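Local coordinates for protein 3-hydroxyadipyl-CoA dehydrogenase (Escherichia coli, PDB 3MOG) that catalyses the NAD-dependent oxidation of 3-hydroxyadipyl-CoA to 3-oxoadipyl-CoA in the breakdown of phenylacetate, at residues Thr325-Thr329 and Arg443-Leu448; Ala395-Asn399 and Arg456-Cys460; Leu402-Gln406 and Cys460-Arg466. All blocks are in the same frame, centred on the assembly; numbering follows the deposited sequence. Where two conformers were deposited one is given.

Contact 1 (Thr325-Thr329 and Arg443-Leu448); sequences TQGET and RLLENL
An ST turn in the loop between strand 320-324 and helix 330-337 joins the reduced Rossmann-fold domain to the all-helical C-terminal domain, resting on one face of helix 438-452. Thr325 OG1 (chi1 t) accepts from Gly327 N at 3.0 Å; in this turn Gln326 is the residue nearest the helix, its CA 4.7 Å from Leu444 CA. Gly327 has phi/psi of 101/1; a CB there would jam against the preceding carbonyl oxygen and sit about 3.1 Å from Asn447 CB, so only glycine fits comfortably. The carbonyl Gln326 O takes two contacts: a hydrogen bond from Asn447 ND2 (2.8 Å, 166°) and a CA-H...O contact from Leu444 CA (3.3 Å). Asn447 (chi1 m), one helical turn beyond Arg443, directs its CA-to-CB bond toward the loop, and its short side chain places ND2 within bonding range of Gln326 O. Leu444 (t, p) brings CD1 to 3.6 Å from Gly327 N, adding apolar cover. One water donates to Gln326 OE1 (2.9 Å) and Glu328 OE2 (3.2 Å) and accepts from Asn447 ND2 (2.9 Å). Gln326 OE1 also lies over a face of the Arg443 guanidinium, 3.6 Å from NE, while Arg443 crosses the junction to a salt bridge with Asp312 and Glu328 pairs with Arg336 on its own side. The junction thus combines one direct side-chain-to-backbone hydrogen bond and a shared water with close packing at Gly327.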
ATOM      1  N   THR C 325     -29.779  -8.413   2.919  1.00 41.50           N
ATOM      2  CA  THR C 325     -28.579  -8.065   2.114  1.00 39.68           C
ATOM      3  C   THR C 325     -27.554  -9.187   2.040  1.00 43.50           C
ATOM      4  O   THR C 325     -27.219  -9.809   3.056  1.00 49.11           O
ATOM      5  CB  THR C 325     -27.888  -6.743   2.567  1.00 35.88           C
ATOM      6  OG1 THR C 325     -26.833  -6.426   1.656  1.00 40.96           O
ATOM      7  CG2 THR C 325     -27.328  -6.821   4.002  1.00 35.73           C
ATOM      8  N   GLN C 326     -27.125  -9.463   0.811  1.00 46.70           N
ATOM      9  CA  GLN C 326     -25.993 -10.328   0.493  1.00 45.65           C
ATOM     10  C   GLN C 326     -24.864  -9.469  -0.121  1.00 49.80           C
ATOM     11  O   GLN C 326     -23.864  -9.996  -0.640  1.00 46.03           O
ATOM     12  CB  GLN C 326     -26.425 -11.405  -0.512  1.00 40.84           C
ATOM     13  CG  GLN C 326     -27.546 -12.337   0.004  1.00 54.21           C
ATOM     14  CD  GLN C 326     -28.152 -13.228  -1.087  1.00 59.39           C
ATOM     15  OE1 GLN C 326     -27.544 -13.460  -2.134  1.00 59.14           O
ATOM     16  NE2 GLN C 326     -29.353 -13.735  -0.832  1.00 62.18           N
ATOM     17  N   GLY C 327     -25.046  -8.152  -0.102  1.00 46.77           N
ATOM     18  CA  GLY C 327     -24.015  -7.240  -0.593  1.00 50.99           C
ATOM     19  C   GLY C 327     -24.256  -6.706  -1.985  1.00 51.25           C
ATOM     20  O   GLY C 327     -23.430  -5.956  -2.520  1.00 50.39           O
ATOM     21  N   GLU C 328     -25.373  -7.117  -2.581  1.00 49.08           N
ATOM     22  CA  GLU C 328     -25.848  -6.540  -3.833  1.00 46.28           C
ATOM     23  C   GLU C 328     -26.871  -5.456  -3.546  1.00 47.14           C
ATOM     24  O   GLU C 328     -27.605  -5.539  -2.566  1.00 45.79           O
ATOM     25  CB  GLU C 328     -26.456  -7.615  -4.719  1.00 53.01           C
ATOM     26  CG  GLU C 328     -25.480  -8.705  -5.131  1.00 51.98           C
ATOM     27  CD  GLU C 328     -26.119  -9.714  -6.068  1.00 60.25           C
ATOM     28  OE1 GLU C 328     -25.935  -9.590  -7.302  1.00 57.89           O
ATOM     29  OE2 GLU C 328     -26.823 -10.617  -5.565  1.00 59.99           O
ATOM     30  N   THR C 329     -26.902  -4.421  -4.381  1.00 50.06           N
ATOM     31  CA  THR C 329     -27.837  -3.318  -4.170  1.00 44.98           C
ATOM     32  C   THR C 329     -29.255  -3.716  -4.570  1.00 41.06           C
ATOM     33  O   THR C 329     -29.458  -4.576  -5.422  1.00 48.02           O
ATOM     34  CB  THR C 329     -27.456  -2.052  -4.974  1.00 42.45           C
ATOM     35  OG1 THR C 329     -27.530  -2.343  -6.370  1.00 43.35           O
ATOM     36  CG2 THR C 329     -26.039  -1.570  -4.617  1.00 44.07           C
ATOM     37  N   ARG C 443     -20.283 -15.232   1.085  1.00 45.97           N
ATOM     38  CA  ARG C 443     -20.981 -14.694  -0.093  1.00 45.16           C
ATOM     39  C   ARG C 443     -21.056 -13.151  -0.090  1.00 42.36           C
ATOM     40  O   ARG C 443     -20.806 -12.505  -1.113  1.00 39.73           O
ATOM     41  CB  ARG C 443     -22.382 -15.299  -0.206  1.00 44.19           C
ATOM     42  CG  ARG C 443     -23.215 -14.752  -1.376  1.00 51.44           C
ATOM     43  CD  ARG C 443     -24.551 -15.472  -1.496  1.00 71.36           C
ATOM     44  NE  ARG C 443     -25.288 -15.484  -0.229  1.00 75.91           N
ATOM     45  CZ  ARG C 443     -26.382 -16.204  -0.003  1.00 71.20           C
ATOM     46  NH1 ARG C 443     -26.893 -16.971  -0.961  1.00 64.33           N
ATOM     47  NH2 ARG C 443     -26.971 -16.145   1.185  1.00 68.49           N
ATOM     48  N   LEU C 444     -21.393 -12.601   1.071  1.00 43.67           N
ATOM     49  CA  LEU C 444     -21.452 -11.168   1.302  1.00 44.16           C
ATOM     50  C   LEU C 444     -20.115 -10.482   1.002  1.00 40.47           C
ATOM     51  O   LEU C 444     -20.057  -9.558   0.181  1.00 44.29           O
ATOM     52  CB  LEU C 444     -21.883 -10.925   2.741  1.00 41.27           C
ATOM     53  CG  LEU C 444     -21.842  -9.538   3.378  1.00 48.29           C
ATOM     54  CD1 LEU C 444     -22.635  -8.535   2.593  1.00 53.40           C
ATOM     55  CD2 LEU C 444     -22.447  -9.686   4.755  1.00 56.84           C
ATOM     56  N   LEU C 445     -19.046 -10.955   1.634  1.00 40.27           N
ATOM     57  CA  LEU C 445     -17.724 -10.365   1.432  1.00 41.11           C
ATOM     58  C   LEU C 445     -17.264 -10.460  -0.024  1.00 44.98           C
ATOM     59  O   LEU C 445     -16.705  -9.489  -0.545  1.00 44.23           O
ATOM     60  CB  LEU C 445     -16.685 -10.932   2.419  1.00 43.94           C
ATOM     61  CG  LEU C 445     -16.890 -10.542   3.897  1.00 45.32           C
ATOM     62  CD1 LEU C 445     -15.959 -11.282   4.800  1.00 36.04           C
ATOM     63  CD2 LEU C 445     -16.704  -9.056   4.147  1.00 40.87           C
ATOM     64  N   GLU C 446     -17.537 -11.593  -0.687  1.00 46.31           N
ATOM     65  CA  GLU C 446     -17.243 -11.756  -2.129  1.00 43.04           C
ATOM     66  C   GLU C 446     -17.968 -10.725  -2.971  1.00 43.62           C
ATOM     67  O   GLU C 446     -17.377 -10.157  -3.898  1.00 43.37           O
ATOM     68  CB  GLU C 446     -17.582 -13.162  -2.645  1.00 45.23           C
ATOM     69  CG  GLU C 446     -16.586 -14.239  -2.239  1.00 52.60           C
ATOM     70  CD  GLU C 446     -16.945 -15.628  -2.768  1.00 54.80           C
ATOM     71  OE1 GLU C 446     -18.137 -15.980  -2.764  1.00 68.22           O
ATOM     72  OE2 GLU C 446     -16.031 -16.369  -3.184  1.00 56.92           O
ATOM     73  N   ASN C 447     -19.235 -10.467  -2.637  1.00 43.00           N
ATOM     74  CA  ASN C 447     -20.010  -9.427  -3.333  1.00 41.85           C
ATOM     75  C   ASN C 447     -19.458  -8.035  -3.082  1.00 36.74           C
ATOM     76  O   ASN C 447     -19.300  -7.255  -4.017  1.00 44.02           O
ATOM     77  CB  ASN C 447     -21.488  -9.485  -2.953  1.00 48.99           C
ATOM     78  CG  ASN C 447     -22.256 -10.525  -3.752  1.00 51.41           C
ATOM     79  OD1 ASN C 447     -21.945 -10.800  -4.912  1.00 61.38           O
ATOM     80  ND2 ASN C 447     -23.257 -11.112  -3.129  1.00 34.56           N
ATOM     81  N   LEU C 448     -19.139  -7.731  -1.825  1.00 37.00           N
ATOM     82  CA  LEU C 448     -18.480  -6.457  -1.502  1.00 42.02           C
ATOM     83  C   LEU C 448     -17.150  -6.282  -2.245  1.00 39.92           C
ATOM     84  O   LEU C 448     -16.891  -5.218  -2.800  1.00 43.20           O
ATOM     85  CB  LEU C 448     -18.290  -6.308   0.004  1.00 39.67           C
ATOM     86  CG  LEU C 448     -19.591  -6.233   0.812  1.00 44.90           C
ATOM     87  CD1 LEU C 448     -19.271  -6.141   2.256  1.00 31.32           C
ATOM     88  CD2 LEU C 448     -20.436  -5.026   0.388  1.00 48.85           C
TER
HETATM   89  O   HOH W   1     -25.368 -12.934  -3.966  1.00 45.15           O

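Contact 2 (Ala395-Asn399 and Arg456-Cys460); sequences AMIIN and RYRPC
Asn399 and Met396, one turn apart on helix 390-406 of the helical C-terminal domain, account for most of the buried surface where that helix meets the extended connection leading into helix 461-473. Asn399 (chi1 t, chi2 33°) points toward the connection, and its amide bridges two backbone sites: ND2 donates to Arg458 O (2.7 Å, 159°), and OD1 accepts from Cys460 N (3.0 Å, 158°). Asparagine suits this buried place because one short side chain satisfies both a carbonyl and an NH of a chain lacking regular secondary structure. Arg458 and Pro459 adopt polyproline-II-like backbone angles (phi/psi -58/129 and -65/134), which spaces these groups; Cys460 is the N-cap residue of the next helix. The CA of Asn399 is 6.3 Å from that of Cys460, and the CA of Met396 is 7.6 Å from that of Tyr457. Met396, with all three chi angles m, folds its flexible thioether over the 3-10 turn at Arg456. Its CE lies 3.5 Å from Arg456 O and over one face of the Arg456 guanidinium, whose salt bridge is with Glu201; Tyr457 OH bonds to Arg392 and Glu201. A Met-aromatic contact completes the set, Met396 SD approaching the Tyr457 ring obliquely, 4.7 Å from its centroid and 3.6 Å from Tyr457 CD1.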
ATOM      1  N   ALA C 395     -19.585  -8.937   9.347  1.00 36.41           N
ATOM      2  CA  ALA C 395     -18.754  -9.704   8.394  1.00 32.98           C
ATOM      3  C   ALA C 395     -17.276  -9.346   8.441  1.00 37.64           C
ATOM      4  O   ALA C 395     -16.422 -10.236   8.538  1.00 45.95           O
ATOM      5  CB  ALA C 395     -19.286  -9.574   6.941  1.00 29.02           C
ATOM      6  N   MET C 396     -16.970  -8.052   8.398  1.00 41.89           N
ATOM      7  CA  MET C 396     -15.563  -7.603   8.449  1.00 40.83           C
ATOM      8  C   MET C 396     -14.883  -7.834   9.800  1.00 40.15           C
ATOM      9  O   MET C 396     -13.706  -8.183   9.832  1.00 44.57           O
ATOM     10  CB  MET C 396     -15.437  -6.158   8.007  1.00 36.96           C
ATOM     11  CG  MET C 396     -15.625  -5.988   6.497  1.00 41.30           C
ATOM     12  SD  MET C 396     -14.223  -6.546   5.519  1.00 30.14           S
ATOM     13  CE  MET C 396     -13.152  -5.177   5.912  1.00 43.45           C
ATOM     14  N   ILE C 397     -15.624  -7.670  10.900  1.00 40.41           N
ATOM     15  CA  ILE C 397     -15.135  -8.024  12.238  1.00 39.55           C
ATOM     16  C   ILE C 397     -14.751  -9.514  12.286  1.00 42.57           C
ATOM     17  O   ILE C 397     -13.662  -9.874  12.752  1.00 45.97           O
ATOM     18  CB  ILE C 397     -16.201  -7.714  13.344  1.00 41.77           C
ATOM     19  CG1 ILE C 397     -16.340  -6.213  13.570  1.00 39.38           C
ATOM     20  CG2 ILE C 397     -15.840  -8.359  14.678  1.00 37.62           C
ATOM     21  CD1 ILE C 397     -17.568  -5.825  14.387  1.00 41.60           C
ATOM     22  N   ILE C 398     -15.646 -10.361  11.780  1.00 45.43           N
ATOM     23  CA  ILE C 398     -15.449 -11.822  11.758  1.00 44.19           C
ATOM     24  C   ILE C 398     -14.269 -12.262  10.862  1.00 38.01           C
ATOM     25  O   ILE C 398     -13.477 -13.138  11.220  1.00 40.20           O
ATOM     26  CB  ILE C 398     -16.759 -12.500  11.317  1.00 43.90           C
ATOM     27  CG1 ILE C 398     -17.849 -12.285  12.377  1.00 40.39           C
ATOM     28  CG2 ILE C 398     -16.564 -13.980  11.000  1.00 34.65           C
ATOM     29  CD1 ILE C 398     -19.234 -12.694  11.882  1.00 41.43           C
ATOM     30  N   ASN C 399     -14.165 -11.632   9.705  1.00 37.89           N
ATOM     31  CA  ASN C 399     -13.070 -11.846   8.759  1.00 38.89           C
ATOM     32  C   ASN C 399     -11.699 -11.575   9.387  1.00 38.30           C
ATOM     33  O   ASN C 399     -10.775 -12.390   9.278  1.00 40.99           O
ATOM     34  CB  ASN C 399     -13.285 -10.925   7.566  1.00 31.31           C
ATOM     35  CG  ASN C 399     -12.629 -11.431   6.308  1.00 44.36           C
ATOM     36  OD1 ASN C 399     -12.527 -12.634   6.083  1.00 37.75           O
ATOM     37  ND2 ASN C 399     -12.214 -10.500   5.450  1.00 32.64           N
ATOM     38  N   ARG C 456      -9.343  -4.864   0.487  1.00 43.24           N
ATOM     39  CA  ARG C 456      -9.939  -4.698   1.797  1.00 41.25           C
ATOM     40  C   ARG C 456     -11.093  -5.691   2.094  1.00 43.07           C
ATOM     41  O   ARG C 456     -11.237  -6.167   3.215  1.00 43.23           O
ATOM     42  CB  ARG C 456     -10.439  -3.248   1.884  1.00 45.43           C
ATOM     43  CG  ARG C 456     -11.149  -2.903   3.158  1.00 47.58           C
ATOM     44  CD  ARG C 456     -11.682  -1.493   3.133  1.00 53.62           C
ATOM     45  NE  ARG C 456     -12.579  -1.295   4.262  1.00 54.62           N
ATOM     46  CZ  ARG C 456     -12.188  -1.007   5.496  1.00 50.45           C
ATOM     47  NH1 ARG C 456     -10.900  -0.859   5.774  1.00 54.97           N
ATOM     48  NH2 ARG C 456     -13.092  -0.866   6.455  1.00 51.82           N
ATOM     49  N   TYR C 457     -11.904  -5.999   1.085  1.00 41.15           N
ATOM     50  CA  TYR C 457     -13.055  -6.866   1.283  1.00 47.46           C
ATOM     51  C   TYR C 457     -12.790  -8.341   0.942  1.00 48.02           C
ATOM     52  O   TYR C 457     -13.729  -9.127   0.889  1.00 49.77           O
ATOM     53  CB  TYR C 457     -14.318  -6.289   0.594  1.00 40.58           C
ATOM     54  CG  TYR C 457     -14.691  -4.982   1.215  1.00 45.34           C
ATOM     55  CD1 TYR C 457     -15.286  -4.938   2.471  1.00 42.61           C
ATOM     56  CD2 TYR C 457     -14.381  -3.775   0.586  1.00 42.41           C
ATOM     57  CE1 TYR C 457     -15.578  -3.731   3.076  1.00 42.36           C
ATOM     58  CE2 TYR C 457     -14.682  -2.567   1.177  1.00 40.49           C
ATOM     59  CZ  TYR C 457     -15.269  -2.545   2.422  1.00 41.91           C
ATOM     60  OH  TYR C 457     -15.554  -1.336   3.015  1.00 41.48           O
ATOM     61  N   ARG C 458     -11.516  -8.708   0.740  1.00 46.25           N
ATOM     62  CA  ARG C 458     -11.155 -10.107   0.514  0.50 45.41           C
ATOM     63  C   ARG C 458     -11.599 -11.004   1.679  1.00 42.92           C
ATOM     64  O   ARG C 458     -11.348 -10.689   2.848  1.00 50.70           O
ATOM     65  CB  ARG C 458      -9.653 -10.274   0.209  0.50 43.16           C
ATOM     66  CG  ARG C 458      -8.666 -10.043   1.385  0.50 42.79           C
ATOM     67  CD  ARG C 458      -8.306 -11.330   2.115  0.50 42.15           C
ATOM     68  NE  ARG C 458      -7.489 -11.086   3.302  0.50 42.07           N
ATOM     69  CZ  ARG C 458      -7.988 -10.764   4.488  0.50 34.89           C
ATOM     70  NH1 ARG C 458      -9.295 -10.637   4.630  0.50 27.28           N
ATOM     71  NH2 ARG C 458      -7.183 -10.552   5.522  0.50 33.18           N
ATOM     72  N   PRO C 459     -12.302 -12.106   1.364  1.00 42.32           N
ATOM     73  CA  PRO C 459     -12.523 -13.166   2.346  1.00 39.77           C
ATOM     74  C   PRO C 459     -11.170 -13.786   2.676  1.00 41.83           C
ATOM     75  O   PRO C 459     -10.365 -14.040   1.752  1.00 37.18           O
ATOM     76  CB  PRO C 459     -13.320 -14.197   1.562  1.00 41.37           C
ATOM     77  CG  PRO C 459     -13.928 -13.446   0.428  1.00 45.94           C
ATOM     78  CD  PRO C 459     -12.949 -12.404   0.073  1.00 41.12           C
ATOM     79  N   CYS C 460     -10.878 -13.996   3.956  1.00 39.05           N
ATOM     80  CA  CYS C 460      -9.570 -14.562   4.283  1.00 44.35           C
ATOM     81  C   CYS C 460      -9.569 -16.069   4.013  1.00 42.30           C
ATOM     82  O   CYS C 460     -10.629 -16.683   3.901  1.00 42.59           O
ATOM     83  CB  CYS C 460      -9.110 -14.212   5.709  1.00 43.72           C
ATOM     84  SG  CYS C 460      -9.915 -15.141   6.967  1.00 51.47           S
TER

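Contact 3 (Leu402-Gln406 and Cys460-Arg466); sequences LDALQ and CSLLRQR
Leu402 (chi1 m, chi2 t) lies against Cys460, Leu462 and Leu463, where the end of helix 390-406 crosses the start of helix 461-473. The axes of the short helical segments pass 9.1 Å apart at 97°, nearly perpendicular; the nearest CA pairs are Asp403 with Cys460 (6.1 Å) and Leu402 with Leu462 (6.2 Å). Leu402 CB meets Cys460 SG at 3.6 Å, its CD1 reaches Leu463 CB at 3.6 Å, and its CD2 touches Leu462 CD2 at 3.8 Å. Leu462 (t, p) also packs its CD2 against Leu405 CD2 (3.8 Å). Branched leucines fill the angle between crossing helices, and the small Cys460, at the N-cap position, lets the backbones come close beside Asp403. Arg466 lays its guanidinium along the same apolar patch: Leu402 CD2 sits over one face, 4.1 Å from NH1, and Leu405 CD2 is 3.5 Å from NH2, while Arg466 NH1 forms a salt bridge with Glu412.

At the other edge Gln406 (t, t) reaches the first turn of helix 461-473. Its NE2 donates to Ser461 OG (3.0 Å, 157°), and its OE1 accepts a weak hydrogen bond from Leu462 N (3.2 Å, 136°), one of the NH groups left without an intrahelical acceptor at a helix start. Ser461 OG also bonds His451 of the second subunit, and Gln406 packs on Glu208 there. The chemistry thus divides into an apolar leucine patch and an amide-hydroxyl edge that continues into the interface of the trimer.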
ATOM      1  N   LEU C 402     -10.915 -14.223  12.034  1.00 40.67           N
ATOM      2  CA  LEU C 402     -10.487 -15.407  11.343  1.00 41.03           C
ATOM      3  C   LEU C 402      -9.047 -15.282  10.854  1.00 42.27           C
ATOM      4  O   LEU C 402      -8.284 -16.247  10.907  1.00 41.25           O
ATOM      5  CB  LEU C 402     -11.408 -15.673  10.153  1.00 43.76           C
ATOM      6  CG  LEU C 402     -12.773 -16.311  10.404  1.00 47.49           C
ATOM      7  CD1 LEU C 402     -13.581 -16.156   9.149  1.00 40.48           C
ATOM      8  CD2 LEU C 402     -12.679 -17.779  10.806  1.00 45.82           C
ATOM      9  N   ASP C 403      -8.671 -14.100  10.373  1.00 40.67           N
ATOM     10  CA  ASP C 403      -7.296 -13.896   9.918  1.00 41.19           C
ATOM     11  C   ASP C 403      -6.314 -13.978  11.088  1.00 43.02           C
ATOM     12  O   ASP C 403      -5.219 -14.533  10.955  1.00 45.02           O
ATOM     13  CB  ASP C 403      -7.143 -12.565   9.196  1.00 37.06           C
ATOM     14  CG  ASP C 403      -5.715 -12.317   8.744  1.00 54.58           C
ATOM     15  OD1 ASP C 403      -5.281 -12.975   7.779  1.00 56.72           O
ATOM     16  OD2 ASP C 403      -5.021 -11.483   9.367  1.00 60.32           O
ATOM     17  N   ALA C 404      -6.718 -13.445  12.232  1.00 37.29           N
ATOM     18  CA  ALA C 404      -5.888 -13.507  13.419  1.00 42.81           C
ATOM     19  C   ALA C 404      -5.699 -14.959  13.863  1.00 44.13           C
ATOM     20  O   ALA C 404      -4.591 -15.343  14.253  1.00 43.54           O
ATOM     21  CB  ALA C 404      -6.491 -12.661  14.545  1.00 42.44           C
ATOM     22  N   LEU C 405      -6.769 -15.758  13.777  1.00 44.17           N
ATOM     23  CA  LEU C 405      -6.723 -17.186  14.156  1.00 42.91           C
ATOM     24  C   LEU C 405      -5.823 -17.959  13.217  1.00 44.82           C
ATOM     25  O   LEU C 405      -5.003 -18.754  13.654  1.00 54.74           O
ATOM     26  CB  LEU C 405      -8.122 -17.803  14.185  1.00 39.94           C
ATOM     27  CG  LEU C 405      -8.265 -19.311  14.449  1.00 49.65           C
ATOM     28  CD1 LEU C 405      -7.635 -19.716  15.786  1.00 51.46           C
ATOM     29  CD2 LEU C 405      -9.748 -19.714  14.406  1.00 49.47           C
ATOM     30  N   GLN C 406      -5.951 -17.676  11.925  1.00 46.90           N
ATOM     31  CA  GLN C 406      -5.142 -18.321  10.903  1.00 47.09           C
ATOM     32  C   GLN C 406      -3.646 -18.017  11.037  1.00 47.65           C
ATOM     33  O   GLN C 406      -2.800 -18.884  10.793  1.00 43.42           O
ATOM     34  CB  GLN C 406      -5.636 -17.920   9.516  1.00 47.02           C
ATOM     35  CG  GLN C 406      -5.125 -18.842   8.432  1.00 54.49           C
ATOM     36  CD  GLN C 406      -5.828 -18.643   7.112  1.00 63.92           C
ATOM     37  OE1 GLN C 406      -6.304 -17.547   6.800  1.00 56.43           O
ATOM     38  NE2 GLN C 406      -5.904 -19.714   6.326  1.00 62.40           N
ATOM     39  N   CYS C 460     -10.878 -13.996   3.956  1.00 39.05           N
ATOM     40  CA  CYS C 460      -9.570 -14.562   4.283  1.00 44.35           C
ATOM     41  C   CYS C 460      -9.569 -16.069   4.013  1.00 42.30           C
ATOM     42  O   CYS C 460     -10.629 -16.683   3.901  1.00 42.59           O
ATOM     43  CB  CYS C 460      -9.110 -14.212   5.709  1.00 43.72           C
ATOM     44  SG  CYS C 460      -9.915 -15.141   6.967  1.00 51.47           S
ATOM     45  N   SER C 461      -8.381 -16.657   3.908  1.00 39.97           N
ATOM     46  CA  SER C 461      -8.257 -18.055   3.494  1.00 40.71           C
ATOM     47  C   SER C 461      -9.026 -19.024   4.428  1.00 41.78           C
ATOM     48  O   SER C 461      -9.674 -19.968   3.949  1.00 41.55           O
ATOM     49  CB  SER C 461      -6.776 -18.412   3.302  1.00 35.53           C
ATOM     50  OG  SER C 461      -6.551 -19.807   3.391  1.00 42.06           O
ATOM     51  N   LEU C 462      -9.025 -18.735   5.735  1.00 45.24           N
ATOM     52  CA  LEU C 462      -9.771 -19.551   6.723  1.00 45.27           C
ATOM     53  C   LEU C 462     -11.293 -19.424   6.602  1.00 43.06           C
ATOM     54  O   LEU C 462     -12.028 -20.368   6.922  1.00 47.52           O
ATOM     55  CB  LEU C 462      -9.318 -19.244   8.167  1.00 44.46           C
ATOM     56  CG  LEU C 462      -9.874 -20.119   9.302  1.00 44.86           C
ATOM     57  CD1 LEU C 462      -9.500 -21.595   9.094  1.00 41.26           C
ATOM     58  CD2 LEU C 462      -9.379 -19.625  10.659  1.00 44.15           C
ATOM     59  N   LEU C 463     -11.773 -18.265   6.152  1.00 39.52           N
ATOM     60  CA  LEU C 463     -13.190 -18.119   5.869  1.00 42.14           C
ATOM     61  C   LEU C 463     -13.609 -19.036   4.731  1.00 41.07           C
ATOM     62  O   LEU C 463     -14.591 -19.774   4.888  1.00 41.53           O
ATOM     63  CB  LEU C 463     -13.604 -16.662   5.605  1.00 42.13           C
ATOM     64  CG  LEU C 463     -15.070 -16.352   5.258  1.00 44.26           C
ATOM     65  CD1 LEU C 463     -16.064 -16.796   6.322  1.00 41.21           C
ATOM     66  CD2 LEU C 463     -15.255 -14.868   4.986  1.00 39.41           C
ATOM     67  N   ARG C 464     -12.875 -19.025   3.613  1.00 35.83           N
ATOM     68  CA  ARG C 464     -13.179 -19.970   2.505  1.00 42.33           C
ATOM     69  C   ARG C 464     -13.144 -21.411   3.006  1.00 45.22           C
ATOM     70  O   ARG C 464     -14.022 -22.209   2.676  1.00 47.93           O
ATOM     71  CB  ARG C 464     -12.226 -19.834   1.303  1.00 39.11           C
ATOM     72  CG  ARG C 464     -12.100 -18.408   0.734  1.00 43.32           C
ATOM     73  CD  ARG C 464     -11.432 -18.413  -0.641  1.00 36.14           C
ATOM     74  NE  ARG C 464     -11.421 -17.077  -1.222  1.00 47.67           N
ATOM     75  CZ  ARG C 464     -12.411 -16.541  -1.930  1.00 51.11           C
ATOM     76  NH1 ARG C 464     -13.522 -17.227  -2.188  1.00 50.77           N
ATOM     77  NH2 ARG C 464     -12.277 -15.313  -2.406  1.00 50.78           N
ATOM     78  N   GLN C 465     -12.125 -21.712   3.812  1.00 47.56           N
ATOM     79  CA  GLN C 465     -11.928 -23.021   4.419  1.00 47.46           C
ATOM     80  C   GLN C 465     -13.122 -23.422   5.278  1.00 46.26           C
ATOM     81  O   GLN C 465     -13.583 -24.564   5.199  1.00 46.61           O
ATOM     82  CB  GLN C 465     -10.632 -23.023   5.236  1.00 47.19           C
ATOM     83  CG  GLN C 465     -10.287 -24.310   6.000  1.00 62.42           C
ATOM     84  CD  GLN C 465      -8.873 -24.266   6.622  1.00 82.13           C
ATOM     85  OE1 GLN C 465      -8.628 -24.844   7.695  1.00 79.15           O
ATOM     86  NE2 GLN C 465      -7.944 -23.569   5.949  1.00 71.28           N
ATOM     87  N   ARG C 466     -13.638 -22.485   6.071  1.00 42.76           N
ATOM     88  CA  ARG C 466     -14.786 -22.793   6.928  1.00 48.39           C
ATOM     89  C   ARG C 466     -16.123 -22.861   6.189  1.00 52.33           C
ATOM     90  O   ARG C 466     -17.016 -23.609   6.598  1.00 49.85           O
ATOM     91  CB  ARG C 466     -14.862 -21.863   8.138  1.00 49.43           C
ATOM     92  CG  ARG C 466     -13.813 -22.212   9.179  1.00 47.31           C
ATOM     93  CD  ARG C 466     -14.164 -21.641  10.523  1.00 53.36           C
ATOM     94  NE  ARG C 466     -13.175 -22.050  11.503  1.00 55.70           N
ATOM     95  CZ  ARG C 466     -13.138 -21.661  12.773  1.00 61.70           C
ATOM     96  NH1 ARG C 466     -14.043 -20.818  13.261  1.00 59.26           N
ATOM     97  NH2 ARG C 466     -12.172 -22.120  13.556  1.00 62.56           N
TER

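From the N terminus, the loop 325-329 comes first, followed by helix 390-406, which supplies 395-399 and then 402-406; helix 438-452 carries 443-448, and the chain ends through 456-460 into helix 461-473. Contact 1 closes a loop of 113 residues, contact 2 one of 56 and contact 3 one of 53, and every pair of loops crosses; none nests. Contact 1 ties the reduced Rossmann-fold domain to the C-terminal helices, within which contacts 2 and 3 lie, sharing Cys460. Leu445 links contact 1 to both others, packing on Met396, Asn399 and Leu463, and Glu446 forms a salt bridge with Arg464. Contacts 2 and 3 both touch the second subunit.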